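Local coordinates for protein agglutinin (Rhizoctonia solani, PDB 4G9M) that probably binds carbohydrates as a ricin-type beta-trefoil lectin and assembles into a domain-swapped dimer, at residues S4-S16 against A131-K143. Sequence-based numbering, arbitrary orientation. Where two conformers were deposited one is given.
Sequences SLPAGTYTLKNVS and ATDNQKWKFIDEK
With chi1 of Tyr10 at -70° and of Phe139 at -86°, CG of each is anti to its own carbonyl carbon, and the two rings meet as a T-shaped pair: the edge of Phe139 points to the face of Tyr10, centroids 5.4 Å apart, planes at 67°. Leu12 CD2 stands almost centrally over one face of Phe139, 3.6 Å from its centroid, a CH-pi contact, and Leu5 CD1 reaches Phe139 CB. On the other face of Tyr10, toward the rim, lies Asp141 OD1, while Tyr10 OH donates to a lone pair of Pro6 O at 2.7 Å, which fixes the ring's far end. Beneath these side chains, strands 8-14 and 137-141 run antiparallel; Thr11 with Ile140 and Lys13 with Lys138 are the hydrogen-bonded pairs, and Lys138 N reaches Lys13 O at 2.7 Å. Beyond Lys13, Asn14 ND2 lies over the Trp137 ring, 3.5 Å from CZ2, and donates to Asn134 O at 2.9 Å; that oxygen is approached from above its carbonyl plane. Val15 N prolongs the pairing to Lys136 O. On the face carrying Ile140, Thr11 OG1 donates to Glu142 OE2 at 2.9 Å, and Lys13 lies alongside Lys138, its NZ 3.2 Å from Lys138 CG. Pairing the N-terminal strand 8-14 with the C-terminal 137-141 is consistent with closure of a beta-trefoil, and Phe139 and Ile140 pair with a strand of the second subunit, carrying the sheet across the dimer. Gripped at its hydroxyl and flanked on both faces, the Tyr10 ring should be restricted in rotation.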
ATOM      1  N   SER B   4       3.273   5.340   9.301  1.00 29.98           N
ATOM      2  CA  SER B   4       1.965   5.466   8.686  0.62 29.83           C
ATOM      3  C   SER B   4       1.991   6.484   7.559  1.00 25.73           C
ATOM      4  O   SER B   4       2.848   7.362   7.535  1.00 28.07           O
ATOM      5  CB  SER B   4       0.908   5.830   9.733  0.62 35.07           C
ATOM      6  OG  SER B   4       1.460   6.627  10.765  0.62 32.51           O
ATOM      7  N   LEU B   5       1.054   6.342   6.631  1.00 24.42           N
ATOM      8  CA  LEU B   5       0.870   7.300   5.551  1.00 20.29           C
ATOM      9  C   LEU B   5      -0.472   7.969   5.822  1.00 20.19           C
ATOM     10  O   LEU B   5      -1.515   7.446   5.431  1.00 23.71           O
ATOM     11  CB  LEU B   5       0.842   6.555   4.212  1.00 23.84           C
ATOM     12  CG  LEU B   5       0.872   7.388   2.929  1.00 23.80           C
ATOM     13  CD1 LEU B   5       2.263   8.008   2.741  1.00 25.07           C
ATOM     14  CD2 LEU B   5       0.468   6.559   1.683  1.00 21.22           C
ATOM     15  N   PRO B   6      -0.465   9.126   6.504  1.00 18.93           N
ATOM     16  CA  PRO B   6      -1.727   9.757   6.900  1.00 18.33           C
ATOM     17  C   PRO B   6      -2.366  10.518   5.749  1.00 15.97           C
ATOM     18  O   PRO B   6      -1.682  10.916   4.796  1.00 20.46           O
ATOM     19  CB  PRO B   6      -1.288  10.757   7.975  1.00 20.79           C
ATOM     20  CG  PRO B   6       0.114  11.126   7.563  1.00 21.66           C
ATOM     21  CD  PRO B   6       0.706   9.849   7.037  1.00 21.73           C
ATOM     22  N   ALA B   7      -3.669  10.752   5.848  1.00 20.88           N
ATOM     23  CA  ALA B   7      -4.292  11.706   4.952  1.00 18.90           C
ATOM     24  C   ALA B   7      -3.568  13.025   5.187  1.00 17.05           C
ATOM     25  O   ALA B   7      -3.249  13.375   6.331  1.00 18.64           O
ATOM     26  CB  ALA B   7      -5.781  11.850   5.275  1.00 18.83           C
ATOM     27  N   GLY B   8      -3.282  13.742   4.104  1.00 22.03           N
ATOM     28  CA  GLY B   8      -2.629  15.033   4.193  1.00 17.27           C
ATOM     29  C   GLY B   8      -2.181  15.459   2.807  1.00 20.34           C
ATOM     30  O   GLY B   8      -2.577  14.854   1.809  1.00 21.39           O
ATOM     31  N   THR B   9      -1.359  16.495   2.747  1.00 19.24           N
ATOM     32  CA  THR B   9      -0.878  17.019   1.478  1.00 20.19           C
ATOM     33  C   THR B   9       0.517  16.482   1.207  1.00 20.33           C
ATOM     34  O   THR B   9       1.365  16.504   2.102  1.00 18.72           O
ATOM     35  CB  THR B   9      -0.835  18.544   1.507  1.00 23.12           C
ATOM     36  OG1 THR B   9      -2.151  19.048   1.763  1.00 22.00           O
ATOM     37  CG2 THR B   9      -0.303  19.106   0.189  1.00 24.92           C
ATOM     38  N   TYR B  10       0.753  16.030  -0.029  1.00 16.04           N
ATOM     39  CA  TYR B  10       2.035  15.438  -0.398  1.00 15.97           C
ATOM     40  C   TYR B  10       2.672  16.051  -1.642  1.00 16.78           C
ATOM     41  O   TYR B  10       1.973  16.510  -2.551  1.00 20.34           O
ATOM     42  CB  TYR B  10       1.865  13.938  -0.629  1.00 15.84           C
ATOM     43  CG  TYR B  10       1.588  13.129   0.620  1.00 16.78           C
ATOM     44  CD1 TYR B  10       0.300  13.016   1.135  1.00 17.42           C
ATOM     45  CD2 TYR B  10       2.615  12.474   1.278  1.00 24.07           C
ATOM     46  CE1 TYR B  10       0.054  12.267   2.288  1.00 17.00           C
ATOM     47  CE2 TYR B  10       2.384  11.733   2.421  1.00 21.07           C
ATOM     48  CZ  TYR B  10       1.108  11.630   2.915  1.00 19.72           C
ATOM     49  OH  TYR B  10       0.918  10.871   4.037  1.00 19.33           O
ATOM     50  N   THR B  11       4.005  16.055  -1.670  1.00 20.03           N
ATOM     51  CA  THR B  11       4.750  16.114  -2.927  1.00 21.19           C
ATOM     52  C   THR B  11       5.009  14.666  -3.323  1.00 18.47           C
ATOM     53  O   THR B  11       5.409  13.850  -2.487  1.00 18.23           O
ATOM     54  CB  THR B  11       6.089  16.865  -2.772  1.00 22.88           C
ATOM     55  OG1 THR B  11       5.840  18.249  -2.492  1.00 27.74           O
ATOM     56  CG2 THR B  11       6.925  16.763  -4.048  1.00 22.14           C
ATOM     57  N   LEU B  12       4.738  14.324  -4.583  1.00 15.63           N
ATOM     58  CA  LEU B  12       4.914  12.948  -5.039  1.00 15.63           C
ATOM     59  C   LEU B  12       6.075  12.879  -6.026  1.00 17.56           C
ATOM     60  O   LEU B  12       5.960  13.312  -7.176  1.00 18.48           O
ATOM     61  CB  LEU B  12       3.615  12.441  -5.669  1.00 20.12           C
ATOM     62  CG  LEU B  12       2.392  12.539  -4.748  1.00 21.28           C
ATOM     63  CD1 LEU B  12       1.134  12.009  -5.423  1.00 22.98           C
ATOM     64  CD2 LEU B  12       2.632  11.807  -3.429  1.00 21.62           C
ATOM     65  N   LYS B  13       7.201  12.358  -5.556  1.00 17.58           N
ATOM     66  CA  LYS B  13       8.445  12.383  -6.310  1.00 15.67           C
ATOM     67  C   LYS B  13       8.712  11.050  -6.995  1.00 21.30           C
ATOM     68  O   LYS B  13       8.795  10.009  -6.340  1.00 20.09           O
ATOM     69  CB  LYS B  13       9.623  12.748  -5.389  1.00 17.09           C
ATOM     70  CG  LYS B  13      10.963  12.784  -6.118  1.00 20.05           C
ATOM     71  CD  LYS B  13      12.088  13.179  -5.171  1.00 28.47           C
ATOM     72  CE  LYS B  13      12.241  12.178  -4.035  1.00 48.05           C
ATOM     73  NZ  LYS B  13      12.810  10.884  -4.506  1.00 51.84           N
ATOM     74  N   ASN B  14       8.864  11.075  -8.311  1.00 16.03           N
ATOM     75  CA  ASN B  14       9.088   9.818  -9.027  1.00 15.20           C
ATOM     76  C   ASN B  14      10.418   9.188  -8.608  1.00 17.37           C
ATOM     77  O   ASN B  14      11.451   9.849  -8.583  1.00 19.04           O
ATOM     78  CB  ASN B  14       9.040  10.036 -10.536  1.00 14.60           C
ATOM     79  CG  ASN B  14       8.991   8.746 -11.296  1.00 17.13           C
ATOM     80  OD1 ASN B  14      10.024   8.212 -11.695  1.00 21.15           O
ATOM     81  ND2 ASN B  14       7.783   8.223 -11.496  1.00 18.02           N
ATOM     82  N   VAL B  15      10.381   7.900  -8.278  1.00 15.64           N
ATOM     83  CA  VAL B  15      11.570   7.197  -7.808  1.00 19.10           C
ATOM     84  C   VAL B  15      12.689   7.173  -8.867  1.00 18.30           C
ATOM     85  O   VAL B  15      13.864   7.341  -8.547  1.00 23.05           O
ATOM     86  CB  VAL B  15      11.217   5.766  -7.300  1.00 17.73           C
ATOM     87  CG1 VAL B  15      12.476   4.908  -7.117  1.00 22.65           C
ATOM     88  CG2 VAL B  15      10.410   5.833  -5.995  1.00 15.54           C
ATOM     89  N   SER B  16      12.322   6.989 -10.129  1.00 17.90           N
ATOM     90  CA  SER B  16      13.318   6.929 -11.192  1.00 18.94           C
ATOM     91  C   SER B  16      13.965   8.283 -11.496  1.00 17.08           C
ATOM     92  O   SER B  16      15.192   8.381 -11.580  1.00 23.16           O
ATOM     93  CB  SER B  16      12.706   6.371 -12.480  1.00 19.20           C
ATOM     94  OG  SER B  16      13.662   6.316 -13.543  1.00 22.76           O
ATOM     95  N   ALA B 131       6.319  -2.821 -11.954  1.00 19.22           N
ATOM     96  CA  ALA B 131       7.170  -2.410 -10.841  1.00 17.39           C
ATOM     97  C   ALA B 131       8.555  -1.951 -11.286  1.00 18.95           C
ATOM     98  O   ALA B 131       9.562  -2.282 -10.665  1.00 21.92           O
ATOM     99  CB  ALA B 131       7.267  -3.499  -9.787  1.00 26.17           C
ATOM    100  N   THR B 132       8.602  -1.210 -12.386  1.00 21.14           N
ATOM    101  CA  THR B 132       9.791  -0.448 -12.727  1.00 22.39           C
ATOM    102  C   THR B 132       9.798   0.841 -11.898  1.00 19.71           C
ATOM    103  O   THR B 132       8.746   1.297 -11.426  1.00 19.65           O
ATOM    104  CB  THR B 132       9.869  -0.149 -14.246  1.00 21.45           C
ATOM    105  OG1 THR B 132       8.630   0.415 -14.694  1.00 18.70           O
ATOM    106  CG2 THR B 132      10.123  -1.429 -15.036  1.00 25.12           C
ATOM    107  N   ASP B 133      10.981   1.417 -11.681  1.00 18.73           N
ATOM    108  CA  ASP B 133      11.112   2.574 -10.787  1.00 21.33           C
ATOM    109  C   ASP B 133      10.309   3.807 -11.222  1.00 17.29           C
ATOM    110  O   ASP B 133       9.933   4.618 -10.391  1.00 18.41           O
ATOM    111  CB  ASP B 133      12.588   2.950 -10.571  1.00 23.57           C
ATOM    112  CG  ASP B 133      13.299   1.999  -9.637  1.00 31.52           C
ATOM    113  OD1 ASP B 133      12.648   1.050  -9.150  1.00 24.30           O
ATOM    114  OD2 ASP B 133      14.510   2.199  -9.381  1.00 34.17           O
ATOM    115  N   ASN B 134      10.021   3.937 -12.521  1.00 21.39           N
ATOM    116  CA  ASN B 134       9.212   5.075 -12.981  1.00 19.07           C
ATOM    117  C   ASN B 134       7.734   4.904 -12.629  1.00 19.87           C
ATOM    118  O   ASN B 134       6.916   5.805 -12.850  1.00 19.09           O
ATOM    119  CB  ASN B 134       9.374   5.299 -14.480  1.00 17.92           C
ATOM    120  CG  ASN B 134       8.894   4.115 -15.292  1.00 20.59           C
ATOM    121  OD1 ASN B 134       9.279   2.970 -15.031  1.00 20.34           O
ATOM    122  ND2 ASN B 134       8.025   4.377 -16.257  1.00 20.18           N
ATOM    123  N   GLN B 135       7.403   3.742 -12.062  1.00 18.14           N
ATOM    124  CA  GLN B 135       6.041   3.473 -11.604  1.00 13.44           C
ATOM    125  C   GLN B 135       5.982   3.450 -10.077  1.00 17.33           C
ATOM    126  O   GLN B 135       5.075   2.857  -9.485  1.00 18.64           O
ATOM    127  CB  GLN B 135       5.548   2.130 -12.153  1.00 17.30           C
ATOM    128  CG  GLN B 135       5.812   1.916 -13.631  1.00 16.55           C
ATOM    129  CD  GLN B 135       5.246   0.606 -14.122  1.00 15.76           C
ATOM    130  OE1 GLN B 135       5.507  -0.457 -13.541  1.00 19.70           O
ATOM    131  NE2 GLN B 135       4.439   0.669 -15.183  1.00 17.24           N
ATOM    132  N   LYS B 136       6.964   4.086  -9.437  1.00 14.00           N
ATOM    133  CA  LYS B 136       7.008   4.165  -7.977  1.00 17.24           C
ATOM    134  C   LYS B 136       7.208   5.612  -7.602  1.00 20.67           C
ATOM    135  O   LYS B 136       7.936   6.337  -8.288  1.00 18.21           O
ATOM    136  CB  LYS B 136       8.148   3.324  -7.410  1.00 17.49           C
ATOM    137  CG  LYS B 136       7.980   1.825  -7.656  1.00 17.50           C
ATOM    138  CD  LYS B 136       9.288   1.091  -7.436  1.00 19.56           C
ATOM    139  CE  LYS B 136       9.221  -0.285  -8.089  1.00 19.67           C
ATOM    140  NZ  LYS B 136      10.579  -0.882  -8.215  1.00 23.18           N
ATOM    141  N   TRP B 137       6.574   6.023  -6.506  1.00 16.94           N
ATOM    142  CA  TRP B 137       6.559   7.425  -6.111  1.00 16.52           C
ATOM    143  C   TRP B 137       6.899   7.569  -4.638  1.00 19.79           C
ATOM    144  O   TRP B 137       6.401   6.813  -3.799  1.00 18.42           O
ATOM    145  CB  TRP B 137       5.171   8.030  -6.385  1.00 18.90           C
ATOM    146  CG  TRP B 137       4.757   7.907  -7.853  1.00 17.12           C
ATOM    147  CD1 TRP B 137       4.171   6.819  -8.455  1.00 22.16           C
ATOM    148  CD2 TRP B 137       4.918   8.892  -8.880  1.00 19.65           C
ATOM    149  NE1 TRP B 137       3.965   7.070  -9.799  1.00 18.45           N
ATOM    150  CE2 TRP B 137       4.409   8.338 -10.079  1.00 18.02           C
ATOM    151  CE3 TRP B 137       5.445  10.192  -8.908  1.00 16.77           C
ATOM    152  CZ2 TRP B 137       4.409   9.039 -11.279  1.00 16.47           C
ATOM    153  CZ3 TRP B 137       5.444  10.886 -10.097  1.00 19.29           C
ATOM    154  CH2 TRP B 137       4.914  10.311 -11.270  1.00 16.02           C
ATOM    155  N   LYS B 138       7.764   8.535  -4.331  1.00 16.39           N
ATOM    156  CA  LYS B 138       8.050   8.887  -2.952  1.00 15.33           C
ATOM    157  C   LYS B 138       6.957   9.812  -2.446  1.00 17.18           C
ATOM    158  O   LYS B 138       6.695  10.853  -3.048  1.00 18.76           O
ATOM    159  CB  LYS B 138       9.409   9.580  -2.817  1.00 22.87           C
ATOM    160  CG  LYS B 138      10.584   8.818  -3.426  1.00 31.71           C
ATOM    161  CD  LYS B 138      10.810   7.500  -2.722  1.00 42.26           C
ATOM    162  CE  LYS B 138      10.895   7.697  -1.222  1.00 41.23           C
ATOM    163  NZ  LYS B 138      10.242   6.577  -0.503  1.00 47.54           N
ATOM    164  N   PHE B 139       6.330   9.430  -1.339  1.00 18.60           N
ATOM    165  CA  PHE B 139       5.295  10.246  -0.728  1.00 19.53           C
ATOM    166  C   PHE B 139       5.912  11.182   0.293  1.00 18.71           C
ATOM    167  O   PHE B 139       6.209  10.784   1.413  1.00 20.22           O
ATOM    168  CB  PHE B 139       4.221   9.362  -0.090  1.00 18.14           C
ATOM    169  CG  PHE B 139       3.154   8.929  -1.061  1.00 16.20           C
ATOM    170  CD1 PHE B 139       3.468   8.137  -2.155  1.00 16.98           C
ATOM    171  CD2 PHE B 139       1.833   9.319  -0.875  1.00 18.08           C
ATOM    172  CE1 PHE B 139       2.496   7.750  -3.058  1.00 18.30           C
ATOM    173  CE2 PHE B 139       0.843   8.913  -1.776  1.00 19.04           C
ATOM    174  CZ  PHE B 139       1.180   8.130  -2.860  1.00 21.08           C
ATOM    175  N   ILE B 140       6.116  12.429  -0.116  1.00 15.23           N
ATOM    176  CA  ILE B 140       6.690  13.432   0.796  1.00 15.99           C
ATOM    177  C   ILE B 140       5.611  14.257   1.490  1.00 19.43           C
ATOM    178  O   ILE B 140       5.024  15.154   0.890  1.00 19.07           O
ATOM    179  CB  ILE B 140       7.667  14.373   0.051  1.00 19.10           C
ATOM    180  CG1 ILE B 140       8.724  13.555  -0.707  1.00 22.92           C
ATOM    181  CG2 ILE B 140       8.339  15.325   1.031  1.00 20.80           C
ATOM    182  CD1 ILE B 140       9.522  14.376  -1.689  1.00 26.82           C
ATOM    183  N   ASP B 141       5.366  13.945   2.761  1.00 18.52           N
ATOM    184  CA  ASP B 141       4.332  14.583   3.579  1.00 18.83           C
ATOM    185  C   ASP B 141       4.690  16.022   3.947  1.00 21.65           C
ATOM    186  O   ASP B 141       5.771  16.285   4.478  1.00 23.48           O
ATOM    187  CB  ASP B 141       4.150  13.751   4.867  1.00 19.35           C
ATOM    188  CG  ASP B 141       2.883  14.094   5.650  1.00 29.47           C
ATOM    189  OD1 ASP B 141       1.883  14.567   5.066  1.00 33.03           O
ATOM    190  OD2 ASP B 141       2.875  13.823   6.874  1.00 29.69           O
ATOM    191  N   GLU B 142       3.783  16.950   3.650  1.00 20.00           N
ATOM    192  CA  GLU B 142       3.901  18.331   4.127  1.00 19.24           C
ATOM    193  C   GLU B 142       3.380  18.392   5.557  1.00 22.18           C
ATOM    194  O   GLU B 142       2.295  17.900   5.852  1.00 19.42           O
ATOM    195  CB  GLU B 142       3.083  19.283   3.246  1.00 22.44           C
ATOM    196  CG  GLU B 142       3.105  18.957   1.761  1.00 40.60           C
ATOM    197  CD  GLU B 142       4.226  19.629   1.019  1.00 41.29           C
ATOM    198  OE1 GLU B 142       4.712  20.661   1.508  1.00 39.01           O
ATOM    199  OE2 GLU B 142       4.617  19.129  -0.058  1.00 27.22           O
ATOM    200  N   LYS B 143       4.141  19.001   6.461  1.00 19.55           N
ATOM    201  CA  LYS B 143       3.748  18.978   7.865  1.00 21.29           C
ATOM    202  C   LYS B 143       2.626  19.946   8.219  1.00 24.91           C
ATOM    203  O   LYS B 143       2.362  20.929   7.519  1.00 23.19           O
ATOM    204  CB  LYS B 143       4.953  19.248   8.762  1.00 24.09           C
ATOM    205  CG  LYS B 143       5.979  18.116   8.756  1.00 27.43           C
ATOM    206  CD  LYS B 143       7.138  18.490   9.663  1.00 40.57           C
ATOM    207  CE  LYS B 143       8.007  17.297   9.997  1.00 47.33           C
ATOM    208  NZ  LYS B 143       8.956  17.672  11.082  1.00 49.40           N
ATOM    209  OXT LYS B 143       1.963  19.738   9.241  1.00 23.43           O
TER